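Uncharacterized protein YobA (Bacillus subtilis subsp. subtilis str. 168, PDB 4QY7) is of unknown function: a small OB-fold protein of the DUF3221 family, made with a signal and so probably exported from the cell. Local coordinates at residues K69-H75 / I87-L93; E19-T25 / N49-L55; Y12-K16 / L64-I70. One frame throughout, in Å; residues are numbered along the deposited sequence. Where two conformers were deposited one is given.

Contact 1: residues K69-H75 / I87-L93; sequences KIKVWFH and IQKYELL
Trp73 turns its CG away from its own carbonyl carbon (chi1 -77°), which sets the indole beside Lys89 and Glu91 of the partner strand, and Lys89 reaches it with a chain that runs extended through chi2 and then bends at chi3 (77°). The bend carries CE over one face of the indole, 4.0 Å from the centroid of the six-membered ring, a CH-pi contact. Beyond it Lys89 NZ stands 4.9 Å from the same centroid, close to the ring normal, as a cation-pi partner. CG of Lys71 lies against the opposite face, offset toward the rim, so that a lysine chain flanks each face. At the ring's edge Trp73 CZ3 meets Glu91 CB at 3.7 Å.

Val72, Ile70, Tyr90 and Leu92 occupy the other side of the sheet. There Ile87 crosses Val72 at about a right angle, its CG2 3.8 Å from Val72 CB, and Ile70 CG2 touches Leu92 CD2 at 3.6 Å. Between the two layers runs an antiparallel ladder in which Lys71 and Glu91 exchange both of their backbone bonds, Lys71 N to Glu91 O at 2.9 Å and Glu91 N to Lys71 O at 2.8 Å. At the chain's end, water 1 joins Lys69 N to the terminal carboxylate at Leu93 O.

With this pairing the C-terminal strand 89-92 closes one edge of the OB-fold sheet. The other edge of strand 69-74 bonds to strand 7-16 through Ile70, Val72 and Phe74, while Ile70 and Val72 also pack on Leu23 of strand 20-24.

Contact 2: residues E19-T25 / N49-L55; sequences ERAILIT and NIVIVGL
Residues 19-25 and 49-55 run antiparallel, their strand axes 4.7 Å apart at closest approach and 156° between directions, tied by six backbone hydrogen bonds from Leu55 N to Glu19 O at one end to Thr25 N to Asn49 O at the other. All six are fairly straight; in the four central ones the donor lies in the carbonyl plane or close to the carbonyl's own direction, while at both ends it stands well above that plane, as the strands give way to loop.

Ile22, Ile24, Ile50 and Ile52 share one side of the sheet. Ile22 and Ile24 each lie alongside Ile50: Ile22 CG2 meets Ile50 CG2 at 3.7 Å, and Ile24 CD1, brought round by a bent chi2 (-50°), reaches Ile50 CG1 at 3.6 Å.

Ala21, Leu23, Val51 and Val53 line the other side. Ala21 CB touches Val53 CG2 at 3.7 Å, and Leu23 CD1 comes across Val53 CG1 at 3.9 Å; just past the strand, Thr25 CG2 meets Val51 CG2 at 3.6 Å, crossing at about a right angle. Leu23 continues onto Ile70 and Val72, so this face turns to the barrel interior, while Met43 of helix 39-45 packs on Ile22 and Ile50, consistent with an OB-fold.

Contact 3: residues Y12-K16 / L64-I70; sequences YVVLK and LKRGEKI
A classic beta bulge in strand 7-16, where Val14 and Leu15 both face Ile22, lies beside a type II turn from Lys65 to Glu68, and the two segments meet here. Gly67 takes a positive phi of 95° in this turn, where a side chain would jam against the preceding carbonyl. Val13 grips the turn with both backbone polar atoms: its N gives a nearly straight bond to Glu68 O (2.8 Å), and its O receives Gly67 N, also at 2.8 Å. The Val13 side chain points into the turn, with CB 3.4 Å from Lys65 O, and its CG2 reaches both Ile70 CD1, at 3.9 Å, and Leu64 CD1.

Next to this, Lys69 lays its extended chain, CG opposite the backbone N (chi1 -172°), across one face of the Tyr12 ring. Its CG sits 3.9 Å from the ring centroid as a CH-pi contact, and CE comes to 3.4 Å from Tyr12 OH. Water 3, lying in the ring plane, bridges Tyr12 OH and Lys69 NZ. A serine in place of Tyr12 would probably strip the flat cover from the Lys69 chain and leave its ammonium without the bridged hydroxyl, free to swing.

The Arg66 side chain runs past the bulge, its CD 3.1 Å from Val14 O, which lies at the edge of the guanidinium, and water 4 links that carbonyl to Arg66 NH1. Lys16 passes its CD by Leu64 O at 3.4 Å, its NZ held by Thr61 and, through water 5, by the same carbonyl. Strand 20-24 flanks the 12-16 segment through Tyr12, Val14 and Leu15, helix 39-45 packs on Val14 and Leu15, and Leu64 reaches Leu55 and Tyr90 of strand 89-92.

Contact 2 is nested within the loop that contact 3 closes, and contact 1 follows in series, all on one mixed sheet. Contacts 1 and 3 share Lys69 and Ile70 on strand 69-74, their centres about 11 Å apart. Contacts 2 and 3 are nearer, about 9 Å between centres, and meet through probable backbone bonds from Tyr12 N to Ile24 O and from Ile22 N to Leu15 O, both 2.9 Å. Contacts 1 and 2, centres about 11 Å apart, meet where Ile87 CG2 packs on Val53 CG1 (3.7 Å) and by a probable bond from Ile87 N to Gly54 O (3.2 Å). A nonaethylene glycol, probably from crystallisation, lies about 3 Å from the Lys89 side chain.

Contact 1: residues K69-H75 / I87-L93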
# COMPACT_ATOMS: atom_id res chain seq x y z
N LYS A 69 -3.30 -7.71 -5.05
CA LYS A 69 -4.32 -6.81 -4.52
C LYS A 69 -4.43 -7.14 -3.03
O LYS A 69 -4.58 -8.32 -2.67
CB LYS A 69 -5.65 -7.01 -5.24
CG LYS A 69 -6.69 -5.97 -4.85
CD LYS A 69 -8.03 -6.38 -5.45
CE LYS A 69 -9.09 -5.31 -5.28
NZ LYS A 69 -10.30 -5.62 -6.09
N ILE A 70 -4.33 -6.14 -2.16
CA ILE A 70 -4.37 -6.42 -0.73
C ILE A 70 -5.26 -5.45 0.01
O ILE A 70 -5.54 -4.34 -0.46
CB ILE A 70 -2.93 -6.34 -0.11
CG1 ILE A 70 -2.37 -4.88 -0.14
CG2 ILE A 70 -1.94 -7.28 -0.85
CD1 ILE A 70 -0.98 -4.73 0.53
N LYS A 71 -5.66 -5.88 1.20
CA LYS A 71 -6.32 -5.04 2.19
C LYS A 71 -5.32 -4.85 3.31
O LYS A 71 -4.76 -5.85 3.78
CB LYS A 71 -7.59 -5.69 2.71
CG LYS A 71 -8.40 -4.77 3.61
CD LYS A 71 -9.79 -5.38 3.80
CE LYS A 71 -10.71 -4.55 4.62
NZ LYS A 71 -11.98 -5.28 4.90
N VAL A 72 -5.10 -3.62 3.77
CA VAL A 72 -4.17 -3.36 4.88
C VAL A 72 -4.94 -2.78 6.03
O VAL A 72 -5.96 -2.08 5.78
CB VAL A 72 -2.99 -2.44 4.48
CG1 VAL A 72 -2.17 -3.08 3.35
CG2 VAL A 72 -3.48 -1.04 4.07
N TRP A 73 -4.43 -2.99 7.26
CA TRP A 73 -5.03 -2.44 8.49
C TRP A 73 -4.02 -1.59 9.20
O TRP A 73 -2.83 -1.95 9.26
CB TRP A 73 -5.53 -3.54 9.43
CG TRP A 73 -6.81 -4.14 9.00
CD1 TRP A 73 -8.07 -3.78 9.39
CD2 TRP A 73 -6.97 -5.20 8.06
NE1 TRP A 73 -9.00 -4.55 8.74
CE2 TRP A 73 -8.35 -5.45 7.95
CE3 TRP A 73 -6.07 -5.99 7.32
CZ2 TRP A 73 -8.86 -6.45 7.11
CZ3 TRP A 73 -6.58 -6.96 6.49
CH2 TRP A 73 -7.95 -7.20 6.40
N PHE A 74 -4.48 -0.44 9.74
CA PHE A 74 -3.57 0.49 10.39
C PHE A 74 -4.32 1.39 11.35
O PHE A 74 -5.54 1.50 11.23
CB PHE A 74 -2.85 1.36 9.32
CG PHE A 74 -3.81 2.12 8.43
CD1 PHE A 74 -4.34 1.53 7.27
CD2 PHE A 74 -4.15 3.44 8.71
CE1 PHE A 74 -5.29 2.21 6.50
CE2 PHE A 74 -5.08 4.11 7.92
CZ PHE A 74 -5.61 3.51 6.80
N HIS A 75 -3.63 2.02 12.28
CA HIS A 75 -4.31 2.91 13.23
C HIS A 75 -4.59 4.28 12.60
O HIS A 75 -5.73 4.77 12.65
CB HIS A 75 -3.49 3.07 14.51
CG HIS A 75 -3.36 1.78 15.24
ND1 HIS A 75 -4.47 1.17 15.85
CD2 HIS A 75 -2.29 0.97 15.39
CE1 HIS A 75 -4.02 0.04 16.36
NE2 HIS A 75 -2.71 -0.12 16.12
N ILE A 87 1.55 -0.35 8.83
CA ILE A 87 0.42 -1.28 8.88
C ILE A 87 0.65 -2.37 9.89
O ILE A 87 1.80 -2.70 10.18
CB ILE A 87 0.07 -1.86 7.49
CG1 ILE A 87 1.25 -2.67 6.87
CG2 ILE A 87 -0.34 -0.69 6.55
CD1 ILE A 87 0.83 -3.63 5.72
N GLN A 88 -0.44 -2.88 10.47
CA GLN A 88 -0.38 -3.94 11.48
C GLN A 88 -0.70 -5.29 10.88
O GLN A 88 -0.37 -6.33 11.45
CB GLN A 88 -1.38 -3.66 12.62
CG GLN A 88 -1.21 -2.29 13.29
CD GLN A 88 0.15 -2.09 13.92
OE1 GLN A 88 0.75 -3.02 14.46
NE2 GLN A 88 0.66 -0.87 13.87
N LYS A 89 -1.38 -5.31 9.71
CA LYS A 89 -1.76 -6.55 9.10
C LYS A 89 -2.11 -6.33 7.67
O LYS A 89 -2.46 -5.22 7.26
CB LYS A 89 -3.00 -7.08 9.86
CG LYS A 89 -3.66 -8.34 9.28
CD LYS A 89 -4.68 -8.94 10.26
CE LYS A 89 -5.98 -8.18 10.32
NZ LYS A 89 -6.78 -8.58 11.51
N TYR A 90 -2.00 -7.38 6.87
CA TYR A 90 -2.53 -7.29 5.51
C TYR A 90 -3.13 -8.62 5.14
O TYR A 90 -2.81 -9.66 5.73
CB TYR A 90 -1.53 -6.84 4.45
CG TYR A 90 -0.36 -7.78 4.27
CD1 TYR A 90 -0.42 -8.83 3.36
CD2 TYR A 90 0.85 -7.56 4.92
CE1 TYR A 90 0.64 -9.72 3.22
CE2 TYR A 90 1.93 -8.40 4.74
CZ TYR A 90 1.83 -9.49 3.90
OH TYR A 90 2.92 -10.30 3.76
N GLU A 91 -4.03 -8.55 4.16
CA GLU A 91 -4.70 -9.73 3.63
C GLU A 91 -4.61 -9.71 2.12
O GLU A 91 -4.84 -8.67 1.52
CB GLU A 91 -6.16 -9.78 4.08
CG GLU A 91 -6.87 -11.04 3.61
CD GLU A 91 -8.20 -11.31 4.28
OE1 GLU A 91 -8.97 -10.34 4.46
OE2 GLU A 91 -8.47 -12.48 4.61
N LEU A 92 -4.28 -10.87 1.51
CA LEU A 92 -4.20 -10.96 0.06
C LEU A 92 -5.63 -11.17 -0.48
O LEU A 92 -6.33 -12.07 -0.02
CB LEU A 92 -3.26 -12.11 -0.41
CG LEU A 92 -1.75 -12.04 0.04
CD1 LEU A 92 -0.93 -13.13 -0.65
CD2 LEU A 92 -1.10 -10.71 -0.28
N LEU A 93 -6.06 -10.32 -1.41
CA LEU A 93 -7.41 -10.40 -1.97
C LEU A 93 -7.41 -11.17 -3.30
O LEU A 93 -6.37 -11.19 -4.01
CB LEU A 93 -7.95 -8.97 -2.19
CG LEU A 93 -8.03 -8.09 -0.95
CD1 LEU A 93 -8.62 -6.73 -1.29
CD2 LEU A 93 -8.79 -8.76 0.19
OXT LEU A 93 -8.47 -11.73 -3.68
O HOH W 1 -4.08 -10.39 -5.43
O HOH W 2 -0.85 1.21 12.35

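Contact 2: residues E19-T25 / N49-L55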
# COMPACT_ATOMS: atom_id res chain seq x y z
N GLU A 19 11.34 -2.41 3.48
CA GLU A 19 10.74 -1.49 4.45
C GLU A 19 9.36 -0.99 4.12
O GLU A 19 8.64 -0.60 5.04
CB GLU A 19 11.64 -0.24 4.62
CG GLU A 19 13.03 -0.54 5.17
CD GLU A 19 13.05 -1.30 6.49
OE1 GLU A 19 12.07 -1.17 7.26
OE2 GLU A 19 14.03 -2.04 6.73
N ARG A 20 8.98 -0.95 2.86
CA ARG A 20 7.69 -0.36 2.49
C ARG A 20 7.15 -0.94 1.21
O ARG A 20 7.91 -1.47 0.40
CB ARG A 20 7.86 1.16 2.32
CG ARG A 20 8.77 1.58 1.14
CD ARG A 20 7.98 1.92 -0.12
NE ARG A 20 8.84 2.23 -1.27
CZ ARG A 20 9.34 1.37 -2.15
NH1 ARG A 20 9.11 0.06 -2.03
NH2 ARG A 20 10.10 1.80 -3.16
N ALA A 21 5.87 -0.73 0.99
CA ALA A 21 5.26 -1.07 -0.28
C ALA A 21 4.49 0.15 -0.76
O ALA A 21 3.99 0.92 0.06
CB ALA A 21 4.35 -2.29 -0.17
N ILE A 22 4.43 0.35 -2.07
CA ILE A 22 3.65 1.43 -2.67
C ILE A 22 2.42 0.80 -3.25
O ILE A 22 2.55 -0.12 -4.07
CB ILE A 22 4.46 2.18 -3.75
CG1 ILE A 22 5.75 2.75 -3.10
CG2 ILE A 22 3.58 3.28 -4.44
CD1 ILE A 22 6.37 3.95 -3.69
N LEU A 23 1.24 1.26 -2.82
CA LEU A 23 -0.03 0.74 -3.30
C LEU A 23 -0.73 1.74 -4.17
O LEU A 23 -0.78 2.92 -3.82
CB LEU A 23 -0.97 0.41 -2.14
CG LEU A 23 -0.42 -0.40 -1.01
CD1 LEU A 23 -1.54 -0.73 -0.02
CD2 LEU A 23 0.25 -1.66 -1.51
N ILE A 24 -1.35 1.25 -5.25
CA ILE A 24 -2.20 2.08 -6.11
C ILE A 24 -3.62 1.80 -5.69
O ILE A 24 -4.02 0.63 -5.61
CB ILE A 24 -1.96 1.77 -7.60
CG1 ILE A 24 -0.53 2.18 -7.97
CG2 ILE A 24 -3.03 2.45 -8.48
CD1 ILE A 24 -0.09 3.57 -7.60
N THR A 25 -4.41 2.84 -5.48
CA THR A 25 -5.80 2.72 -4.99
C THR A 25 -6.86 3.23 -5.96
O THR A 25 -7.94 3.62 -5.53
CB THR A 25 -5.91 3.48 -3.69
OG1 THR A 25 -5.65 4.87 -3.97
CG2 THR A 25 -4.94 2.96 -2.65
N ASN A 49 -3.92 8.80 -5.71
CA ASN A 49 -4.41 7.42 -5.74
C ASN A 49 -3.24 6.47 -5.35
O ASN A 49 -3.14 5.36 -5.87
CB ASN A 49 -4.96 7.08 -7.12
CG ASN A 49 -6.35 7.63 -7.32
OD1 ASN A 49 -6.54 8.66 -7.97
ND2 ASN A 49 -7.33 7.00 -6.70
N ILE A 50 -2.36 6.93 -4.45
CA ILE A 50 -1.20 6.19 -3.98
C ILE A 50 -1.18 6.21 -2.48
O ILE A 50 -1.50 7.25 -1.87
CB ILE A 50 0.13 6.83 -4.48
CG1 ILE A 50 0.28 6.73 -5.98
CG2 ILE A 50 1.39 6.23 -3.78
CD1 ILE A 50 0.91 7.92 -6.46
N VAL A 51 -0.76 5.11 -1.88
CA VAL A 51 -0.57 4.99 -0.44
C VAL A 51 0.77 4.30 -0.23
O VAL A 51 1.05 3.30 -0.92
CB VAL A 51 -1.70 4.19 0.26
CG1 VAL A 51 -1.48 4.19 1.78
CG2 VAL A 51 -3.08 4.75 -0.10
N ILE A 52 1.56 4.77 0.73
CA ILE A 52 2.82 4.14 1.06
C ILE A 52 2.57 3.39 2.36
O ILE A 52 2.12 4.00 3.30
CB ILE A 52 3.93 5.20 1.17
CG1 ILE A 52 4.14 5.85 -0.23
CG2 ILE A 52 5.23 4.56 1.70
CD1 ILE A 52 4.84 7.02 -0.25
N VAL A 53 2.83 2.09 2.41
CA VAL A 53 2.61 1.32 3.63
C VAL A 53 3.96 0.86 4.20
O VAL A 53 4.75 0.23 3.51
CB VAL A 53 1.61 0.16 3.48
CG1 VAL A 53 0.21 0.70 3.15
CG2 VAL A 53 2.06 -0.86 2.43
N GLY A 54 4.24 1.26 5.42
CA GLY A 54 5.44 0.84 6.10
C GLY A 54 5.25 -0.58 6.60
O GLY A 54 4.23 -0.89 7.22
N LEU A 55 6.25 -1.45 6.37
CA LEU A 55 6.17 -2.87 6.74
C LEU A 55 7.00 -3.28 7.97
O LEU A 55 7.05 -4.49 8.27
CB LEU A 55 6.66 -3.68 5.52
CG LEU A 55 5.91 -3.44 4.19
CD1 LEU A 55 6.60 -4.15 3.04
CD2 LEU A 55 4.44 -3.83 4.31

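Contact 3: residues Y12-K16 / L64-I70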
# COMPACT_ATOMS: atom_id res chain seq x y z
N TYR A 12 -3.39 -2.04 -4.83
CA TYR A 12 -2.55 -2.97 -5.58
C TYR A 12 -1.10 -2.68 -5.33
O TYR A 12 -0.70 -1.52 -5.47
CB TYR A 12 -2.82 -2.88 -7.09
CG TYR A 12 -4.22 -3.25 -7.48
CD1 TYR A 12 -5.26 -2.33 -7.36
CD2 TYR A 12 -4.55 -4.55 -7.84
CE1 TYR A 12 -6.58 -2.68 -7.66
CE2 TYR A 12 -5.86 -4.90 -8.17
CZ TYR A 12 -6.87 -3.96 -8.06
OH TYR A 12 -8.18 -4.27 -8.37
N VAL A 13 -0.29 -3.71 -5.07
CA VAL A 13 1.15 -3.52 -4.80
C VAL A 13 1.87 -3.25 -6.10
O VAL A 13 1.89 -4.13 -6.93
CB VAL A 13 1.77 -4.75 -4.10
CG1 VAL A 13 3.27 -4.56 -3.83
CG2 VAL A 13 1.03 -5.09 -2.80
N VAL A 14 2.48 -2.06 -6.26
CA VAL A 14 3.23 -1.72 -7.49
C VAL A 14 4.73 -1.77 -7.23
O VAL A 14 5.49 -2.14 -8.13
CB VAL A 14 2.83 -0.37 -8.15
CG1 VAL A 14 1.50 -0.51 -8.87
CG2 VAL A 14 2.80 0.79 -7.16
N LEU A 15 5.17 -1.40 -6.02
CA LEU A 15 6.58 -1.48 -5.62
C LEU A 15 6.66 -2.06 -4.22
O LEU A 15 5.80 -1.77 -3.39
CB LEU A 15 7.25 -0.10 -5.64
CG LEU A 15 7.35 0.60 -6.99
CD1 LEU A 15 7.54 2.10 -6.81
CD2 LEU A 15 8.49 0.00 -7.83
N LYS A 16 7.66 -2.89 -3.94
CA LYS A 16 7.80 -3.48 -2.61
C LYS A 16 9.26 -3.69 -2.35
O LYS A 16 9.95 -4.26 -3.21
CB LYS A 16 7.04 -4.82 -2.51
CG LYS A 16 6.98 -5.38 -1.06
CD LYS A 16 8.07 -6.44 -0.80
CE LYS A 16 8.07 -6.93 0.62
NZ LYS A 16 8.98 -8.12 0.78
N LEU A 64 4.14 -10.64 0.03
CA LEU A 64 3.68 -9.34 -0.42
C LEU A 64 4.48 -9.01 -1.67
O LEU A 64 5.66 -8.68 -1.57
CB LEU A 64 3.87 -8.33 0.70
CG LEU A 64 3.17 -7.03 0.50
CD1 LEU A 64 1.67 -7.24 0.46
CD2 LEU A 64 3.55 -6.06 1.61
N LYS A 65 3.90 -9.27 -2.83
CA LYS A 65 4.59 -9.11 -4.11
C LYS A 65 3.88 -8.16 -5.02
O LYS A 65 2.66 -7.96 -4.90
CB LYS A 65 4.69 -10.46 -4.82
CG LYS A 65 5.27 -11.56 -3.92
CD LYS A 65 5.77 -12.75 -4.68
CE LYS A 65 6.44 -13.71 -3.73
NZ LYS A 65 7.02 -14.88 -4.45
N ARG A 66 4.63 -7.62 -5.99
CA ARG A 66 4.06 -6.74 -7.02
C ARG A 66 2.94 -7.44 -7.75
O ARG A 66 3.04 -8.64 -8.08
CB ARG A 66 5.13 -6.30 -8.05
CG ARG A 66 6.21 -5.37 -7.51
CD ARG A 66 7.02 -4.79 -8.67
NE ARG A 66 7.58 -5.83 -9.54
CZ ARG A 66 7.96 -5.65 -10.80
NH1 ARG A 66 7.84 -4.46 -11.38
NH2 ARG A 66 8.46 -6.66 -11.51
N GLY A 67 1.87 -6.70 -7.95
CA GLY A 67 0.70 -7.24 -8.65
C GLY A 67 -0.37 -7.78 -7.74
O GLY A 67 -1.50 -7.98 -8.18
N GLU A 68 -0.05 -8.02 -6.46
CA GLU A 68 -1.05 -8.48 -5.52
C GLU A 68 -2.01 -7.36 -5.16
O GLU A 68 -1.58 -6.22 -4.94
CB GLU A 68 -0.41 -9.00 -4.23
CG GLU A 68 0.40 -10.29 -4.44
CD GLU A 68 -0.38 -11.55 -4.76
OE1 GLU A 68 -1.62 -11.56 -4.62
OE2 GLU A 68 0.28 -12.56 -5.12
N LYS A 69 -3.30 -7.71 -5.05
CA LYS A 69 -4.32 -6.81 -4.52
C LYS A 69 -4.43 -7.14 -3.03
O LYS A 69 -4.58 -8.32 -2.67
CB LYS A 69 -5.65 -7.01 -5.24
CG LYS A 69 -6.69 -5.97 -4.85
CD LYS A 69 -8.03 -6.38 -5.45
CE LYS A 69 -9.09 -5.31 -5.28
NZ LYS A 69 -10.30 -5.62 -6.09
N ILE A 70 -4.33 -6.14 -2.16
CA ILE A 70 -4.37 -6.42 -0.73
C ILE A 70 -5.26 -5.45 0.01
O ILE A 70 -5.54 -4.34 -0.46
CB ILE A 70 -2.93 -6.34 -0.11
CG1 ILE A 70 -2.37 -4.88 -0.14
CG2 ILE A 70 -1.94 -7.28 -0.85
CD1 ILE A 70 -0.98 -4.73 0.53
O HOH W 3 -10.11 -5.88 -8.82
O HOH W 4 7.10 -2.03 -10.27
O HOH W 5 7.90 -10.10 -1.29